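Local coordinates for protein N2152 (Neocallimastix frontalis, PDB 5U22) that probably hydrolyses arabinosyl substrates, as a family 39 glycoside hydrolase built from a TIM barrel and a beta-sandwich, at residues A[344-347]-A[353-356]; A[390-395]-A[403-408]. All coordinates share one frame; numbering follows the deposited sequence.

Interaction 1 of 2, residues A[344-347]-A[353-356]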
ATOM      1  N   PHE A 344      -0.979 -16.909  -7.365  1.00 14.15           N
ATOM      2  CA  PHE A 344      -1.746 -16.721  -6.135  1.00 14.70           C
ATOM      3  C   PHE A 344      -0.749 -16.571  -4.997  1.00 14.99           C
ATOM      4  O   PHE A 344       0.021 -17.500  -4.731  1.00 17.11           O
ATOM      5  CB  PHE A 344      -2.678 -17.915  -5.890  1.00 13.10           C
ATOM      6  CG  PHE A 344      -3.512 -17.795  -4.639  1.00 16.63           C
ATOM      7  CD1 PHE A 344      -3.859 -16.547  -4.138  1.00 11.54           C
ATOM      8  CD2 PHE A 344      -3.957 -18.926  -3.971  1.00 22.47           C
ATOM      9  CE1 PHE A 344      -4.623 -16.429  -2.981  1.00 17.23           C
ATOM     10  CE2 PHE A 344      -4.736 -18.812  -2.816  1.00 17.86           C
ATOM     11  CZ  PHE A 344      -5.062 -17.556  -2.330  1.00 14.74           C
ATOM     12  N   ILE A 345      -0.731 -15.402  -4.351  1.00 13.22           N
ATOM     13  CA  ILE A 345       0.140 -15.167  -3.199  1.00 11.39           C
ATOM     14  C   ILE A 345      -0.723 -14.961  -1.968  1.00 18.79           C
ATOM     15  O   ILE A 345      -1.770 -14.305  -2.036  1.00 13.43           O
ATOM     16  CB  ILE A 345       1.093 -13.971  -3.417  1.00 15.92           C
ATOM     17  CG1 ILE A 345       0.317 -12.661  -3.597  1.00 14.48           C
ATOM     18  CG2 ILE A 345       1.962 -14.206  -4.634  1.00 16.41           C
ATOM     19  CD1 ILE A 345       1.240 -11.449  -3.837  1.00 17.18           C
ATOM     20  N   PHE A 346      -0.286 -15.514  -0.835  1.00 17.67           N
ATOM     21  CA  PHE A 346      -1.136 -15.499   0.345  1.00 14.43           C
ATOM     22  C   PHE A 346      -0.287 -15.738   1.587  1.00 12.67           C
ATOM     23  O   PHE A 346       0.864 -16.173   1.516  1.00 13.17           O
ATOM     24  CB  PHE A 346      -2.255 -16.545   0.229  1.00 12.69           C
ATOM     25  CG  PHE A 346      -1.763 -17.932  -0.099  1.00 17.65           C
ATOM     26  CD1 PHE A 346      -1.565 -18.314  -1.419  1.00 14.26           C
ATOM     27  CD2 PHE A 346      -1.506 -18.854   0.908  1.00 15.26           C
ATOM     28  CE1 PHE A 346      -1.125 -19.605  -1.736  1.00 12.87           C
ATOM     29  CE2 PHE A 346      -1.074 -20.139   0.611  1.00 15.13           C
ATOM     30  CZ  PHE A 346      -0.872 -20.514  -0.710  1.00 13.32           C
ATOM     31  N   GLY A 347      -0.883 -15.457   2.737  1.00 17.26           N
ATOM     32  CA  GLY A 347      -0.172 -15.593   3.989  1.00 16.57           C
ATOM     33  C   GLY A 347      -0.967 -15.013   5.132  1.00 13.88           C
ATOM     34  O   GLY A 347      -1.919 -14.258   4.906  1.00 15.94           O
ATOM     35  N   SER A 353      -2.661 -26.049   8.044  1.00 19.27           N
ATOM     36  CA  SER A 353      -2.774 -26.592   6.699  1.00 20.08           C
ATOM     37  C   SER A 353      -3.520 -25.569   5.859  1.00 17.37           C
ATOM     38  O   SER A 353      -4.376 -24.842   6.366  1.00 19.79           O
ATOM     39  CB  SER A 353      -3.534 -27.933   6.671  1.00 21.00           C
ATOM     40  OG  SER A 353      -2.763 -28.967   7.256  1.00 32.58           O
ATOM     41  N   VAL A 354      -3.207 -25.516   4.571  1.00 15.21           N
ATOM     42  CA  VAL A 354      -3.914 -24.643   3.646  1.00 16.88           C
ATOM     43  C   VAL A 354      -4.378 -25.451   2.441  1.00 17.47           C
ATOM     44  O   VAL A 354      -3.625 -26.261   1.892  1.00 18.52           O
ATOM     45  CB  VAL A 354      -3.036 -23.458   3.191  1.00 15.56           C
ATOM     46  CG1 VAL A 354      -3.703 -22.714   2.027  1.00 17.84           C
ATOM     47  CG2 VAL A 354      -2.777 -22.523   4.364  1.00 15.83           C
ATOM     48  N   LYS A 355      -5.615 -25.217   2.027  1.00 16.18           N
ATOM     49  CA  LYS A 355      -6.175 -25.778   0.806  1.00 18.53           C
ATOM     50  C   LYS A 355      -6.521 -24.606  -0.097  1.00 18.63           C
ATOM     51  O   LYS A 355      -7.405 -23.803   0.232  1.00 17.53           O
ATOM     52  CB  LYS A 355      -7.409 -26.624   1.106  1.00 17.06           C
ATOM     53  CG  LYS A 355      -7.983 -27.370  -0.083  1.00 16.40           C
ATOM     54  CD  LYS A 355      -9.311 -27.992   0.325  1.00 19.84           C
ATOM     55  CE  LYS A 355      -9.834 -28.967  -0.711  1.00 25.54           C
ATOM     56  NZ  LYS A 355     -11.134 -29.579  -0.259  1.00 30.14           N
ATOM     57  N   ALA A 356      -5.802 -24.486  -1.210  1.00 18.79           N
ATOM     58  CA  ALA A 356      -6.034 -23.435  -2.188  1.00 15.34           C
ATOM     59  C   ALA A 356      -6.846 -24.034  -3.324  1.00 21.49           C
ATOM     60  O   ALA A 356      -6.329 -24.835  -4.110  1.00 18.76           O
ATOM     61  CB  ALA A 356      -4.714 -22.853  -2.687  1.00 15.08           C
TER
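Phe344 and Phe346 meet Ala356 and Val354 across the interior of the beta-sandwich, a small case of how two strands that share no backbone bonds can still pack through side chains alone. Two apolar touches make up the whole contact. In the first, CE2 of Phe344 lies 4.0 Å from CB of Ala356, and the methyl sits at the edge of the ring, near its plane. In the second, CE2 of Phe346 comes within 3.9 Å of Val354 CG1, the valine and the phenylalanine passing alongside one another and pointing opposite ways.

The two phenylalanines also pack on each other within strand 344-347. The ring of Phe346 brings its CD1 over the centre of the Phe344 ring, 3.4 Å above the plane. Phe344 has CG anti to its backbone N (chi1 -180°), whereas in Phe346 CG stands between N and the carbonyl carbon (chi1 52°). Two residues apart, the side chains leave the strand on the same side, and the different first torsions let one ring lean over the other.

Leu25 of strand 23-28 touches both Phe344 and Val354. Ile418 of strand 415-422 lies against Phe346 and Ala356, so neighbouring strands complete the packing around the four residues.

All four are buried, yet the segments bury just 120 Å² between them and no polar group joins them. The attraction is therefore probably mostly dispersion and the exclusion of water, with little directional preference: the contact itself adds close packing, while backbone bonds to neighbouring strands set the course of each strand.

Interaction 2 of 2, residues A[390-395]-A[403-408]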
ATOM      1  N   THR A 390      11.312 -23.728  -2.847  1.00 18.47           N
ATOM      2  CA  THR A 390      10.263 -24.456  -3.536  1.00 20.05           C
ATOM      3  C   THR A 390       9.811 -25.619  -2.655  1.00 20.76           C
ATOM      4  O   THR A 390      10.595 -26.527  -2.368  1.00 21.49           O
ATOM      5  CB  THR A 390      10.752 -24.934  -4.898  1.00 16.51           C
ATOM      6  OG1 THR A 390      11.132 -23.789  -5.666  1.00 16.72           O
ATOM      7  CG2 THR A 390       9.627 -25.658  -5.635  1.00 21.96           C
ATOM      8  N   ILE A 391       8.559 -25.570  -2.198  1.00 16.92           N
ATOM      9  CA  ILE A 391       8.003 -26.665  -1.401  1.00 15.09           C
ATOM     10  C   ILE A 391       7.843 -27.917  -2.255  1.00 22.06           C
ATOM     11  O   ILE A 391       8.324 -28.998  -1.902  1.00 23.06           O
ATOM     12  CB  ILE A 391       6.660 -26.244  -0.779  1.00 17.58           C
ATOM     13  CG1 ILE A 391       6.821 -24.951   0.025  1.00 20.03           C
ATOM     14  CG2 ILE A 391       6.100 -27.368   0.084  1.00 18.58           C
ATOM     15  CD1 ILE A 391       5.524 -24.484   0.664  1.00 19.42           C
ATOM     16  N   PHE A 392       7.150 -27.792  -3.383  1.00 17.90           N
ATOM     17  CA  PHE A 392       7.014 -28.877  -4.341  1.00 21.66           C
ATOM     18  C   PHE A 392       6.573 -28.287  -5.674  1.00 22.95           C
ATOM     19  O   PHE A 392       6.121 -27.140  -5.750  1.00 20.65           O
ATOM     20  CB  PHE A 392       6.037 -29.964  -3.863  1.00 22.79           C
ATOM     21  CG  PHE A 392       4.585 -29.526  -3.784  1.00 16.06           C
ATOM     22  CD1 PHE A 392       3.755 -29.612  -4.894  1.00 23.01           C
ATOM     23  CD2 PHE A 392       4.041 -29.114  -2.587  1.00 18.02           C
ATOM     24  CE1 PHE A 392       2.424 -29.240  -4.821  1.00 19.57           C
ATOM     25  CE2 PHE A 392       2.712 -28.735  -2.503  1.00 19.61           C
ATOM     26  CZ  PHE A 392       1.899 -28.796  -3.619  1.00 19.69           C
ATOM     27  N   GLU A 393       6.715 -29.095  -6.721  1.00 18.23           N
ATOM     28  CA  GLU A 393       6.385 -28.689  -8.082  1.00 17.61           C
ATOM     29  C   GLU A 393       5.941 -29.928  -8.846  1.00 18.39           C
ATOM     30  O   GLU A 393       6.705 -30.889  -8.938  1.00 21.02           O
ATOM     31  CB  GLU A 393       7.610 -28.043  -8.735  1.00 18.07           C
ATOM     32  CG  GLU A 393       7.424 -27.591 -10.144  1.00 25.32           C
ATOM     33  CD  GLU A 393       8.555 -26.691 -10.611  1.00 25.86           C
ATOM     34  OE1 GLU A 393       9.586 -26.595  -9.898  1.00 28.68           O
ATOM     35  OE2 GLU A 393       8.400 -26.071 -11.681  1.00 26.88           O
ATOM     36  N   LYS A 394       4.714 -29.930  -9.370  1.00 16.38           N
ATOM     37  CA  LYS A 394       4.225 -31.091 -10.104  1.00 16.57           C
ATOM     38  C   LYS A 394       3.037 -30.678 -10.962  1.00 18.63           C
ATOM     39  O   LYS A 394       2.503 -29.571 -10.836  1.00 17.29           O
ATOM     40  CB  LYS A 394       3.843 -32.238  -9.161  1.00 18.04           C
ATOM     41  CG  LYS A 394       2.621 -31.955  -8.310  1.00 18.71           C
ATOM     42  CD  LYS A 394       2.283 -33.143  -7.428  1.00 22.10           C
ATOM     43  CE  LYS A 394       1.054 -32.852  -6.569  1.00 20.12           C
ATOM     44  NZ  LYS A 394       0.838 -33.895  -5.532  1.00 27.07           N
ATOM     45  N   ASN A 395       2.626 -31.593 -11.837  1.00 18.80           N
ATOM     46  CA  ASN A 395       1.477 -31.351 -12.695  1.00 15.93           C
ATOM     47  C   ASN A 395       0.205 -31.796 -11.993  1.00 20.59           C
ATOM     48  O   ASN A 395       0.198 -32.788 -11.256  1.00 22.43           O
ATOM     49  CB  ASN A 395       1.619 -32.088 -14.034  1.00 19.35           C
ATOM     50  CG  ASN A 395       2.733 -31.515 -14.917  1.00 23.98           C
ATOM     51  OD1 ASN A 395       3.236 -30.404 -14.694  1.00 23.94           O
ATOM     52  ND2 ASN A 395       3.113 -32.278 -15.936  1.00 20.59           N
ATOM     53  N   ILE A 403      -8.865 -27.292  -9.644  1.00 17.56           N
ATOM     54  CA  ILE A 403      -7.890 -28.065  -8.875  1.00 15.14           C
ATOM     55  C   ILE A 403      -7.889 -27.555  -7.434  1.00 16.50           C
ATOM     56  O   ILE A 403      -8.296 -26.426  -7.148  1.00 17.39           O
ATOM     57  CB  ILE A 403      -6.453 -28.015  -9.454  1.00 17.14           C
ATOM     58  CG1 ILE A 403      -5.780 -26.669  -9.171  1.00 15.20           C
ATOM     59  CG2 ILE A 403      -6.452 -28.317 -10.954  1.00 16.07           C
ATOM     60  CD1 ILE A 403      -4.360 -26.586  -9.680  1.00 19.93           C
ATOM     61  N   SER A 404      -7.462 -28.417  -6.518  1.00 19.05           N
ATOM     62  CA  SER A 404      -7.216 -28.033  -5.131  1.00 20.99           C
ATOM     63  C   SER A 404      -5.769 -28.355  -4.803  1.00 21.69           C
ATOM     64  O   SER A 404      -5.316 -29.486  -5.018  1.00 20.22           O
ATOM     65  CB  SER A 404      -8.148 -28.754  -4.146  1.00 19.03           C
ATOM     66  OG  SER A 404      -9.491 -28.340  -4.313  1.00 21.76           O
ATOM     67  N   VAL A 405      -5.052 -27.362  -4.294  1.00 20.28           N
ATOM     68  CA  VAL A 405      -3.627 -27.474  -3.992  1.00 18.73           C
ATOM     69  C   VAL A 405      -3.476 -27.423  -2.474  1.00 20.07           C
ATOM     70  O   VAL A 405      -3.874 -26.435  -1.841  1.00 17.14           O
ATOM     71  CB  VAL A 405      -2.828 -26.356  -4.685  1.00 17.14           C
ATOM     72  CG1 VAL A 405      -1.354 -26.411  -4.301  1.00 16.88           C
ATOM     73  CG2 VAL A 405      -2.973 -26.453  -6.203  1.00 13.76           C
ATOM     74  N   ASP A 406      -2.929 -28.491  -1.882  1.00 17.28           N
ATOM     75  CA  ASP A 406      -2.767 -28.584  -0.431  1.00 17.99           C
ATOM     76  C   ASP A 406      -1.345 -28.232  -0.004  1.00 18.67           C
ATOM     77  O   ASP A 406      -0.374 -28.678  -0.621  1.00 22.49           O
ATOM     78  CB  ASP A 406      -3.073 -29.995   0.079  1.00 15.70           C
ATOM     79  CG  ASP A 406      -4.445 -30.480  -0.314  1.00 26.04           C
ATOM     80  OD1 ASP A 406      -5.393 -29.683  -0.284  1.00 26.82           O
ATOM     81  OD2 ASP A 406      -4.572 -31.672  -0.658  1.00 35.58           O
ATOM     82  N   LEU A 407      -1.229 -27.457   1.077  1.00 18.27           N
ATOM     83  CA  LEU A 407       0.049 -27.172   1.722  1.00 17.49           C
ATOM     84  C   LEU A 407      -0.015 -27.634   3.169  1.00 17.40           C
ATOM     85  O   LEU A 407      -0.935 -27.250   3.898  1.00 18.49           O
ATOM     86  CB  LEU A 407       0.396 -25.684   1.686  1.00 17.74           C
ATOM     87  CG  LEU A 407       0.846 -25.038   0.379  1.00 20.28           C
ATOM     88  CD1 LEU A 407      -0.304 -24.952  -0.611  1.00 22.44           C
ATOM     89  CD2 LEU A 407       1.390 -23.645   0.696  1.00 22.52           C
ATOM     90  N   SER A 408       0.970 -28.430   3.585  1.00 20.45           N
ATOM     91  CA  SER A 408       1.063 -28.913   4.956  1.00 17.74           C
ATOM     92  C   SER A 408       2.057 -28.085   5.764  1.00 19.39           C
ATOM     93  O   SER A 408       2.953 -27.435   5.219  1.00 20.57           O
ATOM     94  CB  SER A 408       1.482 -30.386   4.982  1.00 20.45           C
ATOM     95  OG  SER A 408       0.374 -31.211   4.701  1.00 31.14           O
TER
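An aromatic edge meets a backbone carbonyl here: CE2 of Phe392 lies 3.6 Å from Asp406 O, with the oxygen near the plane of the ring. CZ is almost as close, 3.8 Å from the same Asp406 O, so the oxygen faces the side of the ring spanned by these two carbons. Such a placement suits the weakly positive hydrogens of an aromatic rim and probably adds a modest electrostatic attraction to the packing.

The far end of the ring also touches a methyl group, Phe392 CZ lying 4.1 Å from Val405 CG1, with the two side chains crossing at a slant. A chi1 of 67°, which sets CG between the backbone N and the carbonyl carbon, sends the phenyl group across to strand 403-408. Beside it, CD1 of Ile391 approaches CD2 of Leu407 at 4.2 Å, a purely apolar meeting between an exposed isoleucine and a buried leucine.

Ile391 and Phe392 form a classic beta bulge opposite Val373, consistent with both consecutive side chains pointing toward 403-408.

Segments 390-395 and 403-408 run roughly antiparallel, at 152°, their axes 9.3 Å apart at closest approach. They share no hydrogen bonds: this is side-chain packing between non-adjacent strands of the beta-sandwich domain. Strand 389-397 pairs with strand 368-376, whose Val373 touches Phe392, Val405 and Leu407; strand 403-408 pairs with strand 353-359, while Ile418 and Tyr416 of strand 415-422 pack against Val405 and Leu407, respectively.

Overall arrangement
From the N terminus, the chain first supplies strand 23-28 to the sandwich and then runs through the parallel TIM barrel before returning to the sandwich. Interaction 1 closes a short loop of five residues between strands 341-347 and 353-359. Interaction 2 follows in series, bridging the seven residues between segments 390-395 and 403-408, so the two neither nest nor cross. Their centres lie about 10 Å apart, and strands 353-359 and 403-408 join them as antiparallel neighbours: Val354 O and Leu407 N are 2.8 Å apart, a probable hydrogen bond. Together the contacts connect strands 341-347 and 389-397 through that shared pair, within the sandwich domain.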